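Local coordinates for uncharacterized protein (Bacteroides uniformis ATCC 8492, PDB 4Q68), which probably acts as an N-acetylmuramoyl-L-alanine amidase of the NlpC/P60 kind, cleaving the bond between muramic acid and the peptide in cell-wall fragments, at residues G4-M7 against L8-G11; E46-L49 against A50-T54; W170-D173 against G174-I177. All coordinates share one frame; numbering follows the deposited sequence. Where two conformers were deposited one is given.

Contact 1 of 3, residues G4-M7 against L8-G11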
loop_
_atom_site.group_PDB
_atom_site.type_symbol
_atom_site.label_atom_id
_atom_site.label_comp_id
_atom_site.label_asym_id
_atom_site.label_seq_id
_atom_site.Cartn_x
_atom_site.Cartn_y
_atom_site.Cartn_z
ATOM N N GLY A 4 -16.251 3.297 -3.226
ATOM C CA GLY A 4 -15.630 3.611 -1.955
ATOM C C GLY A 4 -16.322 2.913 -0.808
ATOM O O GLY A 4 -15.667 2.407 0.096
ATOM N N LYS A 5 -17.652 2.879 -0.846
ATOM C CA LYS A 5 -18.404 2.166 0.175
ATOM C C LYS A 5 -18.008 0.696 0.195
ATOM O O LYS A 5 -17.898 0.098 1.266
ATOM C CB LYS A 5 -19.900 2.301 -0.065
ATOM C CG LYS A 5 -20.433 3.661 0.288
ATOM C CD LYS A 5 -21.931 3.728 0.113
ATOM C CE LYS A 5 -22.488 5.050 0.605
ATOM N NZ LYS A 5 -23.961 5.106 0.460
ATOM N N ASP A 6 -17.817 0.108 -0.984
ATOM C CA ASP A 6 -17.491 -1.300 -1.077
ATOM C C ASP A 6 -16.046 -1.585 -0.637
ATOM O O ASP A 6 -15.782 -2.570 0.037
ATOM C CB ASP A 6 -17.727 -1.822 -2.495
ATOM C CG ASP A 6 -19.199 -1.834 -2.899
ATOM O OD1 ASP A 6 -20.089 -1.675 -2.040
ATOM O OD2 ASP A 6 -19.441 -1.980 -4.113
HETATM N N MSE A 7 -15.098 -0.728 -1.008
HETATM C CA MSE A 7 -13.731 -0.839 -0.475
HETATM C C MSE A 7 -13.758 -0.806 1.050
HETATM O O MSE A 7 -13.110 -1.622 1.711
HETATM C CB MSE A 7 -12.873 0.334 -0.971
HETATM C CG MSE A 7 -12.311 0.202 -2.353
HETATM SE SE MSE A 7 -10.872 -1.100 -2.477
HETATM C CE MSE A 7 -9.656 -0.376 -1.161
ATOM N N LEU A 8 -14.481 0.153 1.616
ATOM C CA LEU A 8 -14.548 0.276 3.069
ATOM C C LEU A 8 -15.199 -0.951 3.711
ATOM O O LEU A 8 -14.672 -1.496 4.676
ATOM C CB LEU A 8 -15.297 1.549 3.451
ATOM C CG LEU A 8 -15.546 1.738 4.951
ATOM C CD1 LEU A 8 -14.235 1.764 5.745
ATOM C CD2 LEU A 8 -16.347 2.997 5.201
ATOM N N SER A 9 -16.337 -1.394 3.188
ATOM C CA SER A 9 -17.004 -2.517 3.809
ATOM C C SER A 9 -16.158 -3.784 3.670
ATOM O O SER A 9 -16.106 -4.582 4.603
ATOM C CB SER A 9 -18.424 -2.671 3.281
ATOM O OG SER A 9 -18.435 -2.961 1.918
ATOM N N ASN A 10 -15.464 -3.959 2.548
ATOM C CA ASN A 10 -14.591 -5.117 2.424
ATOM C C ASN A 10 -13.390 -5.026 3.375
ATOM O O ASN A 10 -12.957 -6.047 3.908
ATOM C CB ASN A 10 -14.153 -5.333 0.978
ATOM C CG ASN A 10 -15.276 -5.843 0.114
ATOM O OD1 ASN A 10 -16.228 -6.461 0.622
ATOM N ND2 ASN A 10 -15.187 -5.603 -1.190
ATOM N N GLY A 11 -12.883 -3.823 3.625
ATOM C CA GLY A 11 -11.856 -3.656 4.636
ATOM C C GLY A 11 -12.358 -3.980 6.040
ATOM O O GLY A 11 -11.668 -4.646 6.810
HETATM O O HOH W 1 -20.666 -2.100 0.590
#
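The carbonyl oxygen of Lys5 accepts the backbone N-H of Ser9 (Lys5 O to Ser9 N 2.9 Å). Ser9 is modelled in two conformers; in one its hydroxyl also comes near, OG 3.2 Å from Lys5 O, a doubtful contact. Ser9 OG then lies about as close to Asp6 O, so its proton is not assigned. A water donates to Asp6 OD1 over 2.7 Å and, in that conformer only, also links to Ser9 OG; Asp6 OD1 takes a further bond from Gln2. These are i to i+3 and i to i+4 contacts along helix 2-12, the N-terminal helix, which rests against helix 41-53 and strand 188-197. With CG anti to its carbonyl carbon (chi1 -72°), Asn10 folds its amide back beside the preceding turn, CG 3.3 Å from Asp6 O. The polar ends of that amide are used outside the turn, ND2 on Thr52 and OD1 on Lys13. Leu8 sets its CB 3.5 Å from Gly4 O, and its side chain also touches Phe195 of strand 188-197. Met7, a selenomethionine, has its carbonyl bonded to the N-H of Gly11 and its twice-bent chain pressed against Val48, Thr52 and Ile193.

Contact 2 of 3, residues E46-L49 against A50-T54; sequences EYVL and AETLT
Two donors of Thr52 hold the carbonyl oxygen of Val48: the backbone N, 2.9 Å from Val48 O, and the hydroxyl, with OG1 to Val48 O at 2.8 Å. They arrive from opposite faces of the carbonyl plane, the hydroxyl 34° out of it. The first torsion (chi1 -46°) puts OG1 anti to the carbonyl carbon of Thr52, back toward the preceding turn of helix 41-53, alongside Val48. One residue further on, Leu49 and Leu53 run side by side, Leu49 CG touching Leu53 CD1 at 4.0 Å. Tyr47 O receives the N-H of Glu51 and also a water, 2.9 Å away, which donates its other proton to Glu51 OE1 at 2.6 Å. Farther along, Thr54 OG1 turns back to donate to Ala50 O (2.7 Å) and is itself bonded by Asn70. Around this core, Met238 covers Leu49, Thr52 and Leu53, Glu46 is fixed by Arg75 and Trp94, and Asn10 of helix 2-12 donates to Thr52 OG1. A valine in place of Thr52 would probably leave the amide of Asn10 without its acceptor and Val48 O with one donor fewer. Because OG1 gives its proton to Val48 O and accepts another from Asn10, this buried hydroxyl is satisfied in both roles, carrying the hydrogen bonding of one helix into the next.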
loop_
_atom_site.group_PDB
_atom_site.type_symbol
_atom_site.label_atom_id
_atom_site.label_comp_id
_atom_site.label_asym_id
_atom_site.label_seq_id
_atom_site.Cartn_x
_atom_site.Cartn_y
_atom_site.Cartn_z
ATOM N N GLU A 46 -4.033 -5.078 -0.504
ATOM C CA GLU A 46 -4.083 -5.843 -1.745
ATOM C C GLU A 46 -5.294 -6.764 -1.792
ATOM O O GLU A 46 -5.978 -6.830 -2.814
ATOM C CB GLU A 46 -2.797 -6.643 -1.946
ATOM C CG GLU A 46 -1.600 -5.759 -2.188
ATOM C CD GLU A 46 -0.336 -6.507 -2.523
ATOM O OE1 GLU A 46 -0.102 -7.581 -1.908
ATOM O OE2 GLU A 46 0.416 -6.015 -3.411
ATOM N N TYR A 47 -5.571 -7.488 -0.711
ATOM C CA TYR A 47 -6.719 -8.395 -0.712
ATOM C C TYR A 47 -8.034 -7.626 -0.805
ATOM O O TYR A 47 -8.967 -8.071 -1.484
ATOM C CB TYR A 47 -6.758 -9.283 0.538
ATOM C CG TYR A 47 -5.549 -10.184 0.728
ATOM C CD1 TYR A 47 -4.983 -10.885 -0.327
ATOM C CD2 TYR A 47 -4.974 -10.324 1.986
ATOM C CE1 TYR A 47 -3.880 -11.712 -0.128
ATOM C CE2 TYR A 47 -3.868 -11.123 2.195
ATOM C CZ TYR A 47 -3.313 -11.817 1.137
ATOM O OH TYR A 47 -2.192 -12.613 1.299
ATOM N N VAL A 48 -8.132 -6.501 -0.109
ATOM C CA VAL A 48 -9.349 -5.710 -0.148
ATOM C C VAL A 48 -9.584 -5.147 -1.549
ATOM O O VAL A 48 -10.698 -5.212 -2.086
ATOM C CB VAL A 48 -9.314 -4.600 0.913
ATOM C CG1 VAL A 48 -10.490 -3.662 0.751
ATOM C CG2 VAL A 48 -9.335 -5.225 2.318
ATOM N N LEU A 49 -8.546 -4.583 -2.153
ATOM C CA LEU A 49 -8.655 -4.049 -3.503
ATOM C C LEU A 49 -8.986 -5.161 -4.497
ATOM O O LEU A 49 -9.836 -4.987 -5.372
ATOM C CB LEU A 49 -7.352 -3.334 -3.879
ATOM C CG LEU A 49 -7.295 -2.701 -5.272
ATOM C CD1 LEU A 49 -8.377 -1.654 -5.499
ATOM C CD2 LEU A 49 -5.921 -2.102 -5.496
ATOM N N ALA A 50 -8.334 -6.312 -4.373
ATOM C CA ALA A 50 -8.598 -7.439 -5.300
ATOM C C ALA A 50 -10.043 -7.887 -5.200
ATOM O O ALA A 50 -10.691 -8.121 -6.210
ATOM C CB ALA A 50 -7.665 -8.587 -5.016
ATOM N N GLU A 51 -10.555 -8.002 -3.982
ATOM C CA GLU A 51 -11.942 -8.410 -3.796
ATOM C C GLU A 51 -12.900 -7.381 -4.375
ATOM O O GLU A 51 -13.859 -7.728 -5.067
ATOM C CB GLU A 51 -12.238 -8.622 -2.322
ATOM C CG GLU A 51 -13.688 -9.000 -2.036
ATOM C CD GLU A 51 -13.971 -9.296 -0.576
ATOM O OE1 GLU A 51 -13.075 -9.153 0.284
ATOM O OE2 GLU A 51 -15.137 -9.670 -0.295
ATOM N N THR A 52 -12.634 -6.107 -4.107
ATOM C CA THR A 52 -13.551 -5.071 -4.547
ATOM C C THR A 52 -13.554 -4.914 -6.078
ATOM O O THR A 52 -14.595 -4.612 -6.676
ATOM C CB THR A 52 -13.292 -3.739 -3.828
ATOM O OG1 THR A 52 -13.140 -3.969 -2.422
ATOM C CG2 THR A 52 -14.460 -2.798 -4.003
ATOM N N LEU A 53 -12.408 -5.140 -6.713
ATOM C CA LEU A 53 -12.321 -5.112 -8.175
ATOM C C LEU A 53 -13.010 -6.282 -8.846
ATOM O O LEU A 53 -13.260 -6.221 -10.034
ATOM C CB LEU A 53 -10.866 -5.087 -8.616
ATOM C CG LEU A 53 -10.145 -3.755 -8.511
ATOM C CD1 LEU A 53 -8.669 -3.975 -8.786
ATOM C CD2 LEU A 53 -10.729 -2.706 -9.457
ATOM N N THR A 54 -13.312 -7.335 -8.097
ATOM C CA THR A 54 -13.867 -8.567 -8.663
ATOM C C THR A 54 -15.387 -8.490 -8.625
ATOM O O THR A 54 -15.970 -8.491 -7.538
ATOM C CB THR A 54 -13.409 -9.814 -7.851
ATOM O OG1 THR A 54 -11.981 -9.877 -7.812
ATOM C CG2 THR A 54 -13.898 -11.097 -8.497
HETATM O O HOH W 2 -10.495 -9.750 0.321
#

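Contact 3 of 3, residues W170-D173 against G174-I177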
loop_
_atom_site.group_PDB
_atom_site.type_symbol
_atom_site.label_atom_id
_atom_site.label_comp_id
_atom_site.label_asym_id
_atom_site.label_seq_id
_atom_site.Cartn_x
_atom_site.Cartn_y
_atom_site.Cartn_z
ATOM N N TRP A 170 -11.911 15.830 -0.236
ATOM C CA TRP A 170 -11.438 15.045 -1.361
ATOM C C TRP A 170 -10.832 13.693 -0.963
ATOM O O TRP A 170 -10.455 12.924 -1.831
ATOM C CB TRP A 170 -10.458 15.863 -2.203
ATOM C CG TRP A 170 -9.302 16.454 -1.489
ATOM C CD1 TRP A 170 -9.201 17.728 -1.033
ATOM C CD2 TRP A 170 -8.040 15.838 -1.223
ATOM N NE1 TRP A 170 -7.967 17.948 -0.482
ATOM C CE2 TRP A 170 -7.234 16.801 -0.582
ATOM C CE3 TRP A 170 -7.511 14.570 -1.467
ATOM C CZ2 TRP A 170 -5.922 16.539 -0.197
ATOM C CZ3 TRP A 170 -6.205 14.311 -1.081
ATOM C CH2 TRP A 170 -5.428 15.290 -0.445
ATOM N N ILE A 171 -10.739 13.418 0.338
ATOM C CA ILE A 171 -10.383 12.095 0.838
ATOM C C ILE A 171 -11.701 11.431 1.206
ATOM O O ILE A 171 -12.463 11.992 2.004
ATOM C CB ILE A 171 -9.447 12.151 2.056
ATOM C CG1 ILE A 171 -8.163 12.896 1.698
ATOM C CG2 ILE A 171 -9.181 10.734 2.566
ATOM C CD1 ILE A 171 -7.271 13.212 2.877
ATOM N N LYS A 172 -11.963 10.262 0.631
ATOM C CA LYS A 172 -13.252 9.595 0.762
ATOM C C LYS A 172 -13.133 8.221 1.425
ATOM O O LYS A 172 -12.090 7.546 1.333
ATOM C CB LYS A 172 -13.864 9.448 -0.630
ATOM C CG LYS A 172 -14.070 10.800 -1.292
ATOM C CD LYS A 172 -14.743 10.757 -2.638
ATOM C CE LYS A 172 -14.800 12.159 -3.245
ATOM N NZ LYS A 172 -15.239 13.161 -2.236
ATOM N N ASP A 173 -14.215 7.796 2.068
ATOM C CA ASP A 173 -14.317 6.431 2.565
ATOM C C ASP A 173 -13.842 5.459 1.492
ATOM O O ASP A 173 -14.229 5.550 0.319
ATOM C CB ASP A 173 -15.771 6.085 2.888
ATOM C CG ASP A 173 -16.216 6.537 4.259
ATOM O OD1 ASP A 173 -15.365 6.690 5.150
ATOM O OD2 ASP A 173 -17.450 6.731 4.444
ATOM N N GLY A 174 -12.997 4.522 1.902
ATOM C CA GLY A 174 -12.500 3.488 0.992
ATOM C C GLY A 174 -11.238 3.839 0.240
ATOM O O GLY A 174 -10.658 2.968 -0.396
ATOM N N ASP A 175 -10.806 5.098 0.297
ATOM C CA ASP A 175 -9.557 5.453 -0.329
ATOM C C ASP A 175 -8.408 4.685 0.318
ATOM O O ASP A 175 -8.413 4.364 1.508
ATOM C CB ASP A 175 -9.273 6.948 -0.229
ATOM C CG ASP A 175 -10.108 7.805 -1.188
ATOM O OD1 ASP A 175 -10.780 7.238 -2.080
ATOM O OD2 ASP A 175 -10.045 9.049 -1.056
ATOM N N ILE A 176 -7.405 4.418 -0.501
ATOM C CA ILE A 176 -6.184 3.776 -0.044
ATOM C C ILE A 176 -5.200 4.861 0.385
ATOM O O ILE A 176 -4.917 5.803 -0.364
ATOM C CB ILE A 176 -5.605 2.902 -1.169
ATOM C CG1 ILE A 176 -6.564 1.755 -1.486
ATOM C CG2 ILE A 176 -4.231 2.379 -0.784
ATOM C CD1 ILE A 176 -6.303 1.083 -2.810
ATOM N N ILE A 177 -4.682 4.711 1.599
ATOM C CA ILE A 177 -3.769 5.662 2.194
ATOM C C ILE A 177 -2.389 5.017 2.259
ATOM O O ILE A 177 -2.237 3.937 2.821
ATOM C CB ILE A 177 -4.229 6.029 3.614
ATOM C CG1 ILE A 177 -5.673 6.572 3.628
ATOM C CG2 ILE A 177 -3.245 6.998 4.262
ATOM C CD1 ILE A 177 -5.911 7.793 2.751
HETATM O O HOH W 3 -13.040 5.829 -2.177
#
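A type II beta turn from Lys172 to Asp175 brings the loop after strand 158-159 into strand 176-181. Its ends are bonded in both directions. The N-H of Asp175 closes the turn on Lys172 O (Asp175 N to Lys172 O 3.0 Å), and the side chain of Asp175 returns the bond, OD2 accepting from Lys172 N at 2.8 Å. This second bond is nearly straight at hydrogen (174°), yet the N-H meets OD2 from well above the carboxylate plane. With CG beside its own backbone N (chi1 -75°), Asp175 lays its carboxylate against the Lys172 backbone; the other oxygen, OD1, forms a salt bridge with Arg237 and accepts from a water 2.7 Å away, which also donates to Asp173 O. The opposing charge of Arg237 is likely to keep the acid ionised. Gly174 takes the third place of the turn, where a CB would collide with Asp173 O. Beside the polar centre, Ile171 CG2 approaches Ile177 CD1 at 4.4 Å, and Ile171 CG1 sits over one face of the Trp170 ring near its rim. Beyond the turn, Gly174 and Asp175 bond by backbone to Ala194, and Ile176 to Leu236, placing the new strand between strands 188-197 and 230-238, while Trp170 packs on helix 107-111 and Asp173 meets Leu8 of helix 2-12.

Overall arrangement
Helix 2-12 stands between the other two sites: contact 1 has its centre about 10 Å from the centres of both contact 2 and contact 3, which are about 15 Å apart. Toward contact 2 the link is polar, a probable hydrogen bond of 2.9 Å from Asn10 ND2 to Thr52 OG1, with Met7 SE packed nearby. Toward contact 3 it is packing: Met7 CE lies 3.8 Å from Ile176 CG1, and the Leu8 methyl CD2 rests 3.7 Å from the carboxylate carbon CG of Asp173. Contacts 2 and 3 meet at Leu49 CD2 and Ile176 CD1, 4.2 Å apart. The three thus join two helices to the sheet; the side chain of Glu46, in contact 2, is about 6 Å from an N-acetylglucosamine attached to the protein, which marks no binding pocket.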